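Local coordinates for protein MupZ (Pseudomonas fluorescens, PDB 6FXD) that probably acts as an epoxide hydrolase in mupirocin biosynthesis, working in a cascade with a Rieske oxygenase that builds the antibiotic's oxygen heterocycles, at residues D77-G80 and L81-L85. Numbering follows the deposited sequence.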
ATOM      1  N   ASP A  77      -0.507   9.054 -14.811  1.00 25.80           N
ATOM      2  CA  ASP A  77       0.533   9.386 -13.839  1.00 27.19           C
ATOM      3  C   ASP A  77       0.709  10.903 -13.824  1.00 25.73           C
ATOM      4  O   ASP A  77       0.030  11.631 -14.553  1.00 26.19           O
ATOM      5  CB  ASP A  77       1.841   8.638 -14.134  1.00 29.80           C
ATOM      6  CG  ASP A  77       2.387   8.913 -15.537  1.00 33.55           C
ATOM      7  OD1 ASP A  77       2.018   9.930 -16.159  1.00 33.06           O
ATOM      8  OD2 ASP A  77       3.213   8.106 -16.011  1.00 38.02           O
ATOM      9  N   ALA A  78       1.645  11.375 -12.988  1.00 27.97           N
ATOM     10  CA  ALA A  78       1.861  12.811 -12.844  1.00 27.32           C
ATOM     11  C   ALA A  78       2.306  13.429 -14.160  1.00 26.90           C
ATOM     12  O   ALA A  78       1.901  14.548 -14.495  1.00 26.29           O
ATOM     13  CB  ALA A  78       2.907  13.072 -11.755  1.00 28.36           C
ATOM     14  N   GLN A  79       3.137  12.707 -14.915  1.00 27.61           N
ATOM     15  CA  GLN A  79       3.584  13.193 -16.214  1.00 28.41           C
ATOM     16  C   GLN A  79       2.409  13.457 -17.149  1.00 28.45           C
ATOM     17  O   GLN A  79       2.446  14.411 -17.934  1.00 27.42           O
ATOM     18  CB  GLN A  79       4.559  12.198 -16.841  1.00 32.60           C
ATOM     19  CG  GLN A  79       5.275  12.738 -18.079  1.00 36.65           C
ATOM     20  CD  GLN A  79       6.085  13.987 -17.795  1.00 40.54           C
ATOM     21  OE1 GLN A  79       6.929  14.004 -16.903  1.00 43.06           O
ATOM     22  NE2 GLN A  79       5.821  15.048 -18.554  1.00 42.92           N
ATOM     23  N   GLY A  80       1.357  12.639 -17.081  1.00 27.05           N
ATOM     24  CA  GLY A  80       0.186  12.906 -17.906  1.00 26.05           C
ATOM     25  C   GLY A  80      -0.445  14.250 -17.598  1.00 23.46           C
ATOM     26  O   GLY A  80      -0.886  14.967 -18.504  1.00 23.36           O
ATOM     27  N   LEU A  81      -0.522  14.604 -16.313  1.00 23.19           N
ATOM     28  CA  LEU A  81      -1.085  15.900 -15.938  1.00 23.50           C
ATOM     29  C   LEU A  81      -0.193  17.036 -16.424  1.00 23.49           C
ATOM     30  O   LEU A  81      -0.689  18.043 -16.943  1.00 23.60           O
ATOM     31  CB  LEU A  81      -1.354  15.960 -14.422  1.00 26.04           C
ATOM     32  CG  LEU A  81      -1.906  17.268 -13.830  1.00 27.93           C
ATOM     33  CD1 LEU A  81      -3.079  17.834 -14.631  1.00 31.72           C
ATOM     34  CD2 LEU A  81      -2.311  17.096 -12.357  1.00 28.55           C
ATOM     35  N   LEU A  82       1.126  16.879 -16.296  1.00 24.31           N
ATOM     36  CA  LEU A  82       2.031  17.895 -16.822  1.00 23.80           C
ATOM     37  C   LEU A  82       1.893  18.016 -18.336  1.00 23.66           C
ATOM     38  O   LEU A  82       1.939  19.128 -18.875  1.00 25.47           O
ATOM     39  CB  LEU A  82       3.470  17.599 -16.398  1.00 25.94           C
ATOM     40  CG  LEU A  82       3.653  17.563 -14.866  1.00 28.04           C
ATOM     41  CD1 LEU A  82       5.066  17.173 -14.430  1.00 30.19           C
ATOM     42  CD2 LEU A  82       3.209  18.885 -14.224  1.00 27.63           C
ATOM     43  N   ASN A  83       1.735  16.888 -19.042  1.00 24.40           N
ATOM     44  CA  ASN A  83       1.572  16.973 -20.492  1.00 24.22           C
ATOM     45  C   ASN A  83       0.306  17.729 -20.847  1.00 22.56           C
ATOM     46  O   ASN A  83       0.274  18.456 -21.849  1.00 23.29           O
ATOM     47  CB  ASN A  83       1.538  15.588 -21.144  1.00 26.56           C
ATOM     48  CG  ASN A  83       2.858  14.875 -21.082  1.00 30.63           C
ATOM     49  OD1 ASN A  83       3.897  15.487 -20.853  1.00 33.31           O
ATOM     50  ND2 ASN A  83       2.831  13.569 -21.324  1.00 32.21           N
ATOM     51  N   HIS A  84      -0.752  17.562 -20.045  1.00 22.12           N
ATOM     52  CA  HIS A  84      -2.004  18.274 -20.303  1.00 21.36           C
ATOM     53  C   HIS A  84      -1.827  19.777 -20.144  1.00 24.02           C
ATOM     54  O   HIS A  84      -2.337  20.567 -20.955  1.00 23.73           O
ATOM     55  CB  HIS A  84      -3.086  17.782 -19.339  1.00 22.57           C
ATOM     56  CG  HIS A  84      -4.366  18.558 -19.415  1.00 22.83           C
ATOM     57  ND1 HIS A  84      -5.222  18.473 -20.496  1.00 23.25           N
ATOM     58  CD2 HIS A  84      -4.950  19.410 -18.538  1.00 23.41           C
ATOM     59  CE1 HIS A  84      -6.270  19.249 -20.284  1.00 23.09           C
ATOM     60  NE2 HIS A  84      -6.133  19.823 -19.102  1.00 24.09           N
ATOM     61  N   LEU A  85      -1.114  20.185 -19.094  1.00 24.50           N
ATOM     62  CA  LEU A  85      -0.825  21.592 -18.856  1.00 26.84           C
ATOM     63  C   LEU A  85      -0.180  22.230 -20.078  1.00 25.28           C
ATOM     64  O   LEU A  85      -0.559  23.335 -20.479  1.00 26.83           O
ATOM     65  CB  LEU A  85       0.114  21.701 -17.655  1.00 31.29           C
ATOM     66  CG  LEU A  85      -0.067  22.880 -16.710  1.00 39.03           C
ATOM     67  CD1 LEU A  85      -1.367  22.695 -15.963  1.00 41.18           C
ATOM     68  CD2 LEU A  85       1.103  22.954 -15.743  1.00 40.52           C
TER
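Gln79 and Asn83, one helical turn apart on the exposed side of the first turns of helix 78-94, join their side-chain amides: Gln79 NE2 donates to Asn83 OD1 over 3.0 Å. The bond is nearly straight at the hydrogen (162°) and leaves within the Gln79 amide plane, yet it reaches OD1 from above the Asn83 carbonyl plane, and the two amide planes stand 47° apart. Gln79 swings CG beside its own carbonyl carbon (chi1 -169°) and then bends at chi2, which brings NE2 forward along the helix to the next turn. Asn83 leans back over the preceding turn, its CG 3.2 Å from Gln79 O. Gln79 O also accepts the main-chain bond from Asn83 N at 2.8 Å, pairing the two residues twice.

Beside the loop that carries Leu116, Leu82 lays CG 3.5 Å from Ala78 O, the acceptor of Leu82 N, and Leu116 packs on both Ala78 and Leu82. On the sheet side, Leu81 turns to Tyr75 of strand 68-75. His84, whose N bonds to Gly80 O, carries its ring to Tyr60 and Tyr75, with ND1 hydrogen-bonded to Glu54.

Just before the first turn, Asp77 is the N-cap. Asp77 OD1 accepts from Gly80 N at 2.9 Å, approached nearly along the C-O axis, while Glu112 OE1 accepts from Ala78 N. Two carboxylates thus satisfy first-turn amides, and their negative charge would probably be favourable beside the positive end of the helix dipole, whereas the outer Gln79-Asn83 pair adds a neutral side-chain amide hydrogen bond.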